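Local structure of probable glutathione S-transferase GSTU1 (Oryza sativa, 1OYJ) at residues A[14-19]-A[173-178]; A[113-118]-A[167-172]; A[120-125]-A[135-140]. The protein conjugates reduced glutathione to a wide range of exogenous and endogenous hydrophobic electrophiles, as a member of the tau class of glutathione transferases. One frame throughout, in Å; residues are numbered along the deposited sequence.

Interaction 1. Residues A[14-19]-A[173-178]. With GSH (glutathione), chain N.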
loop_
_atom_site.group_PDB
_atom_site.type_symbol
_atom_site.label_atom_id
_atom_site.label_comp_id
_atom_site.label_asym_id
_atom_site.label_seq_id
_atom_site.Cartn_x
_atom_site.Cartn_y
_atom_site.Cartn_z
ATOM N N VAL A 14 -14.930 -9.752 12.929
ATOM C CA VAL A 14 -13.625 -9.708 13.620
ATOM C C VAL A 14 -12.497 -9.086 12.761
ATOM O O VAL A 14 -11.377 -8.904 13.233
ATOM C CB VAL A 14 -13.230 -11.142 14.036
ATOM C CG1 VAL A 14 -12.692 -11.918 12.789
ATOM C CG2 VAL A 14 -12.169 -11.139 15.147
ATOM N N SER A 15 -12.780 -8.755 11.487
ATOM C CA SER A 15 -11.747 -8.122 10.625
ATOM C C SER A 15 -11.213 -6.763 11.082
ATOM O O SER A 15 -11.925 -5.796 11.079
ATOM C CB SER A 15 -12.223 -7.919 9.179
ATOM O OG SER A 15 -11.206 -7.355 8.400
ATOM N N PRO A 16 -9.915 -6.708 11.304
ATOM C CA PRO A 16 -9.263 -5.449 11.672
ATOM C C PRO A 16 -9.346 -4.473 10.525
ATOM O O PRO A 16 -9.445 -3.263 10.740
ATOM C CB PRO A 16 -7.859 -5.874 11.992
ATOM C CG PRO A 16 -7.664 -7.205 11.377
ATOM C CD PRO A 16 -8.999 -7.833 11.341
ATOM N N PHE A 17 -9.308 -5.015 9.266
ATOM C CA PHE A 17 -9.306 -4.189 8.089
ATOM C C PHE A 17 -10.670 -3.530 7.863
ATOM O O PHE A 17 -10.784 -2.334 7.614
ATOM C CB PHE A 17 -8.915 -5.037 6.880
ATOM C CG PHE A 17 -7.579 -5.684 7.014
ATOM C CD1 PHE A 17 -7.465 -7.026 7.194
ATOM C CD2 PHE A 17 -6.455 -4.936 6.919
ATOM C CE1 PHE A 17 -6.224 -7.637 7.265
ATOM C CE2 PHE A 17 -5.215 -5.531 7.011
ATOM C CZ PHE A 17 -5.134 -6.884 7.207
ATOM N N GLY A 18 -11.747 -4.298 8.043
ATOM C CA GLY A 18 -13.103 -3.727 7.952
ATOM C C GLY A 18 -13.383 -2.808 9.147
ATOM O O GLY A 18 -13.927 -1.752 9.026
ATOM N N GLN A 19 -12.874 -3.150 10.298
ATOM C CA GLN A 19 -13.014 -2.270 11.431
ATOM C C GLN A 19 -12.412 -0.856 11.205
ATOM O O GLN A 19 -12.940 0.103 11.707
ATOM C CB GLN A 19 -12.464 -2.924 12.681
ATOM C CG GLN A 19 -13.396 -4.086 13.198
ATOM C CD GLN A 19 -12.632 -5.003 14.096
ATOM O OE1 GLN A 19 -11.527 -4.689 14.421
ATOM N NE2 GLN A 19 -13.200 -6.164 14.465
ATOM N N THR A 173 -5.169 -3.279 18.305
ATOM C CA THR A 173 -5.081 -3.209 19.775
ATOM C C THR A 173 -5.990 -4.307 20.408
ATOM O O THR A 173 -5.732 -4.782 21.498
ATOM C CB THR A 173 -5.429 -1.877 20.341
ATOM O OG1 THR A 173 -6.829 -1.533 20.122
ATOM C CG2 THR A 173 -4.537 -0.797 19.749
ATOM N N ALA A 174 -7.032 -4.727 19.693
ATOM C CA ALA A 174 -7.860 -5.782 20.192
ATOM C C ALA A 174 -7.214 -7.197 20.152
ATOM O O ALA A 174 -7.744 -8.109 20.784
ATOM C CB ALA A 174 -9.160 -5.854 19.452
ATOM N N TRP A 175 -6.123 -7.316 19.419
ATOM C CA TRP A 175 -5.335 -8.523 19.305
ATOM C C TRP A 175 -4.123 -8.472 20.195
ATOM O O TRP A 175 -3.382 -9.462 20.264
ATOM C CB TRP A 175 -4.919 -8.712 17.829
ATOM C CG TRP A 175 -6.054 -8.783 16.874
ATOM C CD1 TRP A 175 -6.906 -7.838 16.593
ATOM C CD2 TRP A 175 -6.459 -9.912 16.088
ATOM N NE1 TRP A 175 -7.820 -8.254 15.663
ATOM C CE2 TRP A 175 -7.557 -9.534 15.340
ATOM C CE3 TRP A 175 -5.994 -11.190 15.937
ATOM C CZ2 TRP A 175 -8.187 -10.384 14.439
ATOM C CZ3 TRP A 175 -6.669 -12.030 15.084
ATOM C CH2 TRP A 175 -7.714 -11.619 14.343
ATOM N N PHE A 176 -3.871 -7.359 20.888
ATOM C CA PHE A 176 -2.623 -7.273 21.652
ATOM C C PHE A 176 -2.561 -8.427 22.694
ATOM O O PHE A 176 -1.555 -9.096 22.860
ATOM C CB PHE A 176 -2.411 -5.925 22.343
ATOM C CG PHE A 176 -1.905 -4.807 21.423
ATOM C CD1 PHE A 176 -1.701 -5.013 20.067
ATOM C CD2 PHE A 176 -1.702 -3.537 21.944
ATOM C CE1 PHE A 176 -1.293 -3.996 19.262
ATOM C CE2 PHE A 176 -1.212 -2.521 21.075
ATOM C CZ PHE A 176 -1.065 -2.753 19.790
ATOM N N TYR A 177 -3.697 -8.693 23.300
ATOM C CA TYR A 177 -3.799 -9.698 24.346
ATOM C C TYR A 177 -3.415 -11.028 23.791
ATOM O O TYR A 177 -2.626 -11.715 24.411
ATOM C CB TYR A 177 -5.200 -9.699 25.010
ATOM C CG TYR A 177 -5.397 -10.856 26.001
ATOM C CD1 TYR A 177 -4.731 -10.880 27.236
ATOM C CD2 TYR A 177 -6.203 -11.930 25.693
ATOM C CE1 TYR A 177 -4.899 -11.984 28.172
ATOM C CE2 TYR A 177 -6.396 -12.993 26.607
ATOM C CZ TYR A 177 -5.736 -13.019 27.848
ATOM O OH TYR A 177 -5.900 -14.080 28.749
ATOM N N SER A 178 -3.941 -11.368 22.618
ATOM C CA SER A 178 -3.623 -12.589 21.941
ATOM C C SER A 178 -2.126 -12.664 21.556
ATOM O O SER A 178 -1.538 -13.743 21.641
ATOM C CB SER A 178 -4.517 -12.756 20.697
ATOM O OG SER A 178 -5.888 -12.854 21.045
HETATM N N1 GSH N . -5.380 -5.733 1.962
HETATM C CA1 GSH N . -6.603 -5.953 2.663
HETATM C C1 GSH N . -7.370 -4.785 3.154
HETATM O O11 GSH N . -8.567 -4.586 3.180
HETATM O O12 GSH N . -6.648 -3.934 3.626
HETATM C CB1 GSH N . -6.927 -7.307 3.256
HETATM C CG1 GSH N . -8.360 -7.526 3.755
HETATM C CD1 GSH N . -8.504 -8.974 4.211
HETATM O OE1 GSH N . -7.491 -9.586 4.503
HETATM N N2 GSH N . -9.719 -9.513 4.325
HETATM C CA2 GSH N . -9.902 -10.880 4.747
HETATM C C2 GSH N . -10.607 -11.570 3.567
HETATM O O2 GSH N . -11.617 -11.035 3.160
HETATM C CB2 GSH N . -10.775 -10.861 6.002
HETATM S SG2 GSH N . -9.840 -10.220 7.446
HETATM N N3 GSH N . -10.056 -12.561 2.864
HETATM C CA3 GSH N . -11.072 -13.597 2.550
HETATM C C3 GSH N . -10.799 -15.096 2.663
HETATM O O31 GSH N . -11.189 -15.910 1.764
HETATM O O32 GSH N . -10.248 -15.533 3.662
HETATM O O HOH W 1 -9.633 -6.270 15.536
#
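V14 and P16 of the thioredoxin-like N-terminal domain meet the indole of W175 from the all-helical C-terminal domain, a buried part of the interface between the two domains of the glutathione transferase fold. The apolar packing converges on one indole atom: CZ2 of W175 lies 4.1 Å from CG2 of V14 and equally far from CD of P16, and both side chains cross the indole at about a right angle. The carbonyl O of V14 approaches the indole edge near its plane, 3.7 Å from CZ2 of W175.

Residues 14-19 also bind glutathione, on another side from the indole. S15, an experimentally established glutathione-binding residue, N-caps helix 16-28: its OG accepts a nearly straight bond (171°) from G18 N and a weak one from F17 N, and sits 3.3 Å from the glutathione sulfur SG2. F17 lays one ring face beneath the γ-glutamyl part, with CB1 over the ring centre; an alanine here would probably leave that part of glutathione without its flat support and take from Y116 its edge-to-face partner.

Polar contact between the segments runs through one water, which donates to OE1 of Q19 and accepts from NE1 of W175, each 2.7 Å from the water oxygen.

Interaction 2. Residues A[113-118]-A[167-172]. With GSH (glutathione), chain O.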
loop_
_atom_site.group_PDB
_atom_site.type_symbol
_atom_site.label_atom_id
_atom_site.label_comp_id
_atom_site.label_asym_id
_atom_site.label_seq_id
_atom_site.Cartn_x
_atom_site.Cartn_y
_atom_site.Cartn_z
ATOM N N ARG A 113 1.991 -3.911 6.289
ATOM C CA ARG A 113 3.033 -4.862 5.999
ATOM C C ARG A 113 3.365 -5.742 7.181
ATOM O O ARG A 113 3.910 -6.790 6.927
ATOM C CB ARG A 113 4.354 -4.190 5.566
ATOM C CG ARG A 113 4.360 -3.523 4.204
ATOM C CD ARG A 113 5.629 -2.610 3.845
ATOM N NE ARG A 113 5.485 -2.255 2.415
ATOM C CZ ARG A 113 5.815 -3.104 1.411
ATOM N NH1 ARG A 113 5.548 -2.796 0.160
ATOM N NH2 ARG A 113 6.479 -4.236 1.673
ATOM N N LYS A 114 3.113 -5.315 8.428
ATOM C CA LYS A 114 3.640 -6.035 9.558
ATOM C C LYS A 114 2.615 -6.785 10.486
ATOM O O LYS A 114 2.816 -7.952 10.862
ATOM C CB LYS A 114 4.461 -5.038 10.413
ATOM C CG LYS A 114 5.723 -4.445 9.647
ATOM C CD LYS A 114 6.902 -5.475 9.462
ATOM C CE LYS A 114 8.010 -4.927 8.580
ATOM N NZ LYS A 114 9.217 -5.846 8.365
ATOM N N LEU A 115 1.501 -6.119 10.791
ATOM C CA LEU A 115 0.654 -6.534 11.905
ATOM C C LEU A 115 -0.067 -7.849 11.580
ATOM O O LEU A 115 0.045 -8.864 12.283
ATOM C CB LEU A 115 -0.315 -5.422 12.285
ATOM C CG LEU A 115 0.093 -4.421 13.358
ATOM C CD1 LEU A 115 0.191 -5.132 14.718
ATOM C CD2 LEU A 115 1.435 -3.846 13.050
ATOM N N TYR A 116 -0.821 -7.821 10.540
ATOM C CA TYR A 116 -1.607 -8.992 10.234
ATOM C C TYR A 116 -0.749 -10.212 10.024
ATOM O O TYR A 116 -0.969 -11.240 10.661
ATOM C CB TYR A 116 -2.421 -8.738 9.031
ATOM C CG TYR A 116 -3.215 -9.924 8.573
ATOM C CD1 TYR A 116 -4.327 -10.289 9.252
ATOM C CD2 TYR A 116 -2.888 -10.601 7.433
ATOM C CE1 TYR A 116 -5.099 -11.316 8.846
ATOM C CE2 TYR A 116 -3.683 -11.663 6.992
ATOM C CZ TYR A 116 -4.795 -12.003 7.729
ATOM O OH TYR A 116 -5.634 -13.051 7.376
ATOM N N ASP A 117 0.237 -10.124 9.168
ATOM C CA ASP A 117 1.043 -11.293 8.857
ATOM C C ASP A 117 1.896 -11.749 10.022
ATOM O O ASP A 117 2.045 -12.957 10.300
ATOM C CB ASP A 117 1.995 -11.029 7.667
ATOM C CG ASP A 117 1.265 -10.728 6.318
ATOM O OD1 ASP A 117 0.385 -11.497 5.897
ATOM O OD2 ASP A 117 1.517 -9.678 5.652
ATOM N N CYS A 118 2.507 -10.794 10.703
ATOM C CA CYS A 118 3.404 -11.149 11.737
ATOM C C CYS A 118 2.649 -11.625 12.925
ATOM O O CYS A 118 3.115 -12.500 13.654
ATOM C CB CYS A 118 4.356 -10.012 12.050
ATOM S SG CYS A 118 5.192 -9.425 10.516
ATOM N N VAL A 167 -6.133 5.199 12.987
ATOM C CA VAL A 167 -7.181 4.349 12.481
ATOM C C VAL A 167 -6.668 3.084 11.883
ATOM O O VAL A 167 -7.217 1.995 12.133
ATOM C CB VAL A 167 -8.164 5.141 11.618
ATOM C CG1 VAL A 167 -9.253 4.197 11.080
ATOM C CG2 VAL A 167 -8.871 6.187 12.447
ATOM N N ALA A 168 -5.605 3.142 11.107
ATOM C CA ALA A 168 -5.035 1.919 10.538
ATOM C C ALA A 168 -4.582 0.912 11.603
ATOM O O ALA A 168 -4.671 -0.280 11.386
ATOM C CB ALA A 168 -3.881 2.249 9.664
ATOM N N LEU A 169 -4.033 1.403 12.717
ATOM C CA LEU A 169 -3.405 0.496 13.680
ATOM C C LEU A 169 -4.408 0.064 14.782
ATOM O O LEU A 169 -4.317 -1.033 15.339
ATOM C CB LEU A 169 -2.266 1.260 14.404
ATOM C CG LEU A 169 -1.474 0.448 15.453
ATOM C CD1 LEU A 169 -0.957 -0.850 14.918
ATOM C CD2 LEU A 169 -0.325 1.268 15.994
ATOM N N VAL A 170 -5.373 0.947 15.087
ATOM C CA VAL A 170 -6.181 0.698 16.333
ATOM C C VAL A 170 -6.923 -0.623 16.420
ATOM O O VAL A 170 -6.971 -1.195 17.490
ATOM C CB VAL A 170 -7.055 1.850 16.708
ATOM C CG1 VAL A 170 -8.165 2.031 15.792
ATOM C CG2 VAL A 170 -7.504 1.788 18.194
ATOM N N PRO A 171 -7.448 -1.159 15.317
ATOM C CA PRO A 171 -8.088 -2.470 15.437
ATOM C C PRO A 171 -7.181 -3.575 15.959
ATOM O O PRO A 171 -7.632 -4.471 16.678
ATOM C CB PRO A 171 -8.631 -2.755 14.045
ATOM C CG PRO A 171 -8.739 -1.342 13.398
ATOM C CD PRO A 171 -7.562 -0.604 13.952
ATOM N N PHE A 172 -5.894 -3.471 15.708
ATOM C CA PHE A 172 -5.017 -4.480 16.178
ATOM C C PHE A 172 -4.800 -4.413 17.693
ATOM O O PHE A 172 -4.337 -5.390 18.280
ATOM C CB PHE A 172 -3.683 -4.426 15.394
ATOM C CG PHE A 172 -3.833 -4.760 13.957
ATOM C CD1 PHE A 172 -3.929 -3.765 12.970
ATOM C CD2 PHE A 172 -3.938 -6.069 13.562
ATOM C CE1 PHE A 172 -4.097 -4.172 11.657
ATOM C CE2 PHE A 172 -4.120 -6.389 12.283
ATOM C CZ PHE A 172 -4.198 -5.468 11.341
HETATM N N1 GSH O . 9.990 -9.792 2.854
HETATM C CA1 GSH O . 9.435 -10.498 4.011
HETATM C C1 GSH O . 10.281 -11.731 4.233
HETATM O O11 GSH O . 9.776 -12.846 4.266
HETATM O O12 GSH O . 11.486 -11.642 4.362
HETATM C CB1 GSH O . 9.408 -9.515 5.239
HETATM C CG1 GSH O . 8.776 -10.151 6.484
HETATM C CD1 GSH O . 8.518 -9.291 7.741
HETATM O OE1 GSH O . 7.833 -8.286 7.677
HETATM N N2 GSH O . 9.027 -9.757 8.885
HETATM C CA2 GSH O . 8.636 -9.303 10.222
HETATM C C2 GSH O . 9.770 -8.650 10.937
HETATM O O2 GSH O . 9.724 -8.450 12.173
HETATM C CB2 GSH O . 8.063 -10.453 11.031
HETATM S SG2 GSH O . 6.575 -11.056 10.215
HETATM N N3 GSH O . 10.777 -8.283 10.089
HETATM C CA3 GSH O . 11.894 -7.475 10.547
HETATM C C3 GSH O . 11.555 -6.043 10.962
HETATM O O31 GSH O . 10.438 -5.543 10.596
HETATM O O32 GSH O . 12.414 -5.408 11.661
#
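L115 of helix 97-124 packs on F172 and L169 in a largely buried, mainly apolar contact between that long helix and the chain at and just beyond helix 164-169, near the centre of the subunit. The main evidence is a CH-pi contact: CB of L115 stands 3.7 Å from the centroid of the F172 ring and only 3° off the ring normal. The methylene is thus centred over the face, with all six ring carbons at nearly equal distance from it. F172 presents that face with CG anti to its carbonyl carbon and beside its backbone N (chi1 -65°). Further along the leucine, CD1 of L115 rests against CB of F172, and CG of L115 meets CD1 of L169 at 4.0 Å. L169 crosses L115 at about a right angle. Y116 adds a looser touch at CE2 of F172, its backbone N 4.0 Å and its CB 4.4 Å from that atom.

These residues belong to the helical bundle that forms the C-terminal domain of glutathione transferases. I140 and L144 of helix 127-148 also touch L115, while P16 of helix 16-28 touches F172, carrying the packing on to the N-terminal domain.

Away from F172, the same helix carries a second glutathione, distinct from the one at S15. C118 SG is covalently joined to its sulfur SG2 at 2.2 Å, a mixed disulfide. K114, its chain bent at chi2 (-73°) and extended beyond, brings NZ to two acceptors of this molecule: the carboxylate oxygen O31 at 2.6 Å and, at 2.9 Å, the amide oxygen OE1.

Interaction 3. Residues A[120-125]-A[135-140]. With GSH (glutathione), chain O.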
loop_
_atom_site.group_PDB
_atom_site.type_symbol
_atom_site.label_atom_id
_atom_site.label_comp_id
_atom_site.label_asym_id
_atom_site.label_seq_id
_atom_site.Cartn_x
_atom_site.Cartn_y
_atom_site.Cartn_z
ATOM N N SER A 120 -0.209 -13.327 12.716
ATOM C CA SER A 120 -0.739 -14.625 12.447
ATOM C C SER A 120 0.282 -15.746 12.770
ATOM O O SER A 120 -0.109 -16.855 13.213
ATOM C CB SER A 120 -1.123 -14.772 10.974
ATOM O OG SER A 120 -2.194 -13.892 10.675
ATOM N N ARG A 121 1.552 -15.471 12.566
ATOM C CA ARG A 121 2.572 -16.451 12.911
ATOM C C ARG A 121 2.503 -16.849 14.359
ATOM O O ARG A 121 2.896 -17.976 14.689
ATOM C CB ARG A 121 3.972 -15.880 12.682
ATOM C CG ARG A 121 4.163 -15.499 11.182
ATOM C CD ARG A 121 5.505 -14.871 10.891
ATOM N NE ARG A 121 5.744 -14.729 9.458
ATOM C CZ ARG A 121 6.922 -14.364 8.950
ATOM N NH1 ARG A 121 7.958 -14.102 9.759
ATOM N NH2 ARG A 121 7.075 -14.302 7.637
ATOM N N LEU A 122 2.027 -15.945 15.229
ATOM C CA LEU A 122 2.032 -16.255 16.655
ATOM C C LEU A 122 1.052 -17.391 16.965
ATOM O O LEU A 122 1.240 -18.156 17.932
ATOM C CB LEU A 122 1.689 -15.053 17.488
ATOM C CG LEU A 122 2.569 -13.836 17.294
ATOM C CD1 LEU A 122 2.166 -12.731 18.221
ATOM C CD2 LEU A 122 4.032 -14.137 17.555
ATOM N N TRP A 123 0.026 -17.551 16.153
ATOM C CA TRP A 123 -0.850 -18.672 16.479
ATOM C C TRP A 123 -0.760 -19.807 15.517
ATOM O O TRP A 123 -1.436 -20.856 15.732
ATOM C CB TRP A 123 -2.318 -18.278 16.699
ATOM C CG TRP A 123 -2.823 -17.373 15.767
ATOM C CD1 TRP A 123 -3.350 -17.656 14.587
ATOM C CD2 TRP A 123 -2.850 -15.972 15.907
ATOM N NE1 TRP A 123 -3.739 -16.504 13.957
ATOM C CE2 TRP A 123 -3.396 -15.449 14.730
ATOM C CE3 TRP A 123 -2.442 -15.092 16.902
ATOM C CZ2 TRP A 123 -3.549 -14.117 14.511
ATOM C CZ3 TRP A 123 -2.619 -13.752 16.689
ATOM C CH2 TRP A 123 -3.176 -13.278 15.509
ATOM N N ARG A 124 0.013 -19.597 14.453
ATOM C CA ARG A 124 0.285 -20.650 13.485
ATOM C C ARG A 124 1.490 -21.483 13.892
ATOM O O ARG A 124 1.586 -22.652 13.570
ATOM C CB ARG A 124 0.581 -20.081 12.137
ATOM C CG ARG A 124 -0.603 -19.762 11.279
ATOM C CD ARG A 124 -0.268 -18.871 10.019
ATOM N NE ARG A 124 -1.511 -18.460 9.344
ATOM C CZ ARG A 124 -1.661 -18.198 8.028
ATOM N NH1 ARG A 124 -2.868 -17.857 7.564
ATOM N NH2 ARG A 124 -0.630 -18.258 7.184
ATOM N N LEU A 125 2.394 -20.898 14.642
ATOM C CA LEU A 125 3.595 -21.600 15.035
ATOM C C LEU A 125 3.487 -22.069 16.476
ATOM O O LEU A 125 2.524 -21.711 17.148
ATOM C CB LEU A 125 4.771 -20.660 14.884
ATOM C CG LEU A 125 4.950 -20.101 13.478
ATOM C CD1 LEU A 125 6.027 -19.048 13.590
ATOM C CD2 LEU A 125 5.333 -21.183 12.454
ATOM N N ARG A 135 9.316 -12.482 19.487
ATOM C CA ARG A 135 10.316 -11.488 19.602
ATOM C C ARG A 135 10.234 -10.460 18.451
ATOM O O ARG A 135 10.501 -9.233 18.650
ATOM C CB ARG A 135 11.742 -12.099 19.684
ATOM C CG ARG A 135 12.005 -12.823 21.033
ATOM C CD ARG A 135 13.446 -13.382 21.143
ATOM N NE ARG A 135 13.662 -14.495 20.241
ATOM C CZ ARG A 135 13.714 -15.760 20.646
ATOM N NH1 ARG A 135 13.478 -15.998 21.899
ATOM N NH2 ARG A 135 13.980 -16.776 19.808
ATOM N N GLU A 136 9.848 -10.928 17.289
ATOM C CA GLU A 136 9.799 -10.031 16.155
ATOM C C GLU A 136 8.565 -9.146 16.386
ATOM O O GLU A 136 8.628 -7.982 16.069
ATOM C CB GLU A 136 9.675 -10.770 14.799
ATOM C CG GLU A 136 10.936 -11.584 14.400
ATOM C CD GLU A 136 11.105 -11.766 12.900
ATOM O OE1 GLU A 136 12.022 -11.122 12.309
ATOM O OE2 GLU A 136 10.373 -12.580 12.367
ATOM N N MET A 137 7.476 -9.722 16.925
ATOM C CA MET A 137 6.273 -8.919 17.210
ATOM C C MET A 137 6.584 -7.817 18.205
ATOM O O MET A 137 6.242 -6.655 17.960
ATOM C CB MET A 137 5.058 -9.722 17.666
ATOM C CG MET A 137 3.809 -8.807 17.927
ATOM S SD MET A 137 3.280 -7.702 16.502
ATOM C CE MET A 137 2.537 -8.905 15.598
ATOM N N ALA A 138 7.277 -8.165 19.287
ATOM C CA ALA A 138 7.636 -7.147 20.279
ATOM C C ALA A 138 8.413 -5.987 19.651
ATOM O O ALA A 138 8.208 -4.853 20.061
ATOM C CB ALA A 138 8.425 -7.701 21.351
ATOM N N GLU A 139 9.356 -6.290 18.749
ATOM C CA GLU A 139 10.174 -5.305 18.130
ATOM C C GLU A 139 9.335 -4.451 17.178
ATOM O O GLU A 139 9.572 -3.281 17.113
ATOM C CB GLU A 139 11.384 -5.976 17.403
ATOM C CG GLU A 139 12.401 -5.038 16.950
ATOM C CD GLU A 139 13.074 -4.269 18.085
ATOM O OE1 GLU A 139 13.023 -4.695 19.292
ATOM O OE2 GLU A 139 13.624 -3.200 17.681
ATOM N N ILE A 140 8.398 -5.042 16.444
ATOM C CA ILE A 140 7.446 -4.260 15.613
ATOM C C ILE A 140 6.675 -3.196 16.527
ATOM O O ILE A 140 6.574 -1.989 16.213
ATOM C CB ILE A 140 6.479 -5.216 14.988
ATOM C CG1 ILE A 140 7.182 -5.822 13.802
ATOM C CG2 ILE A 140 5.210 -4.484 14.452
ATOM C CD1 ILE A 140 6.471 -6.856 13.173
HETATM N N1 GSH O . 9.990 -9.792 2.854
HETATM C CA1 GSH O . 9.435 -10.498 4.011
HETATM C C1 GSH O . 10.281 -11.731 4.233
HETATM O O11 GSH O . 9.776 -12.846 4.266
HETATM O O12 GSH O . 11.486 -11.642 4.362
HETATM C CB1 GSH O . 9.408 -9.515 5.239
HETATM C CG1 GSH O . 8.776 -10.151 6.484
HETATM C CD1 GSH O . 8.518 -9.291 7.741
HETATM O OE1 GSH O . 7.833 -8.286 7.677
HETATM N N2 GSH O . 9.027 -9.757 8.885
HETATM C CA2 GSH O . 8.636 -9.303 10.222
HETATM C C2 GSH O . 9.770 -8.650 10.937
HETATM O O2 GSH O . 9.724 -8.450 12.173
HETATM C CB2 GSH O . 8.063 -10.453 11.031
HETATM S SG2 GSH O . 6.575 -11.056 10.215
HETATM N N3 GSH O . 10.777 -8.283 10.089
HETATM C CA3 GSH O . 11.894 -7.475 10.547
HETATM C C3 GSH O . 11.555 -6.043 10.962
HETATM O O31 GSH O . 10.438 -5.543 10.596
HETATM O O32 GSH O . 12.414 -5.408 11.661
#
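R121 and E136 form a long ion pair between the neighbouring helices 97-124 and 127-148, while L122 and M137 close the buried side of the same contact. R121 leaves its helix with CG anti to the carbonyl carbon (chi1 -61°) and runs extended from CG to NE, which carries the guanidinium out to the glutathione. The sulfur SG2 of that molecule lies over one guanidinium face, 3.3 Å above the plane and offset toward the rim, with NH1 of R121 its nearest guanidinium atom. E136 also has CG anti to the carbonyl carbon and is extended beyond it. Its OE2 lies at the guanidinium edge, near the plane, 3.9 Å from NH1 of R121. The same OE2 is 3.4 Å from CB2 of glutathione, so both charged side chains touch the ligand's cysteinyl part, from roughly the same side.

On the apolar side, CD1 of L122 meets CB of M137 at 4.2 Å. M137 sends CG anti to its backbone N (chi1 -179°) and then bends at chi2 and chi3, its side chain touching C118. Y179 of helix 176-183 touches both L122 and M137.

I140 has CD1 3.8 Å from the carbonyl oxygen O2 of glutathione. With R121 and E136 it lines the pocket of the glutathione disulfide-linked to C118, set between neighbouring antiparallel helices of the C-terminal bundle and apart from the S15 site.

In the fold
Interaction 3 is nested along the chain inside the loop closed by interaction 2, and interaction 2 inside that closed by interaction 1. Interactions 1 and 2 have centres 8 Å apart and touch directly, P16 CB lying 3.7 Å from F172 CZ; helices 164-169 and 176-183 follow each other there. Interactions 2 and 3, about 12 Å apart between centres, share helix 97-124 and one glutathione. The centres of 1 and 3 are about 14 Å apart, yet W175 packs on W123. The packing contacts thus link the interdomain boundary near the S15 site, through the helical domain, to the region of the second glutathione, where interaction 3 lies farther from the chain's centre.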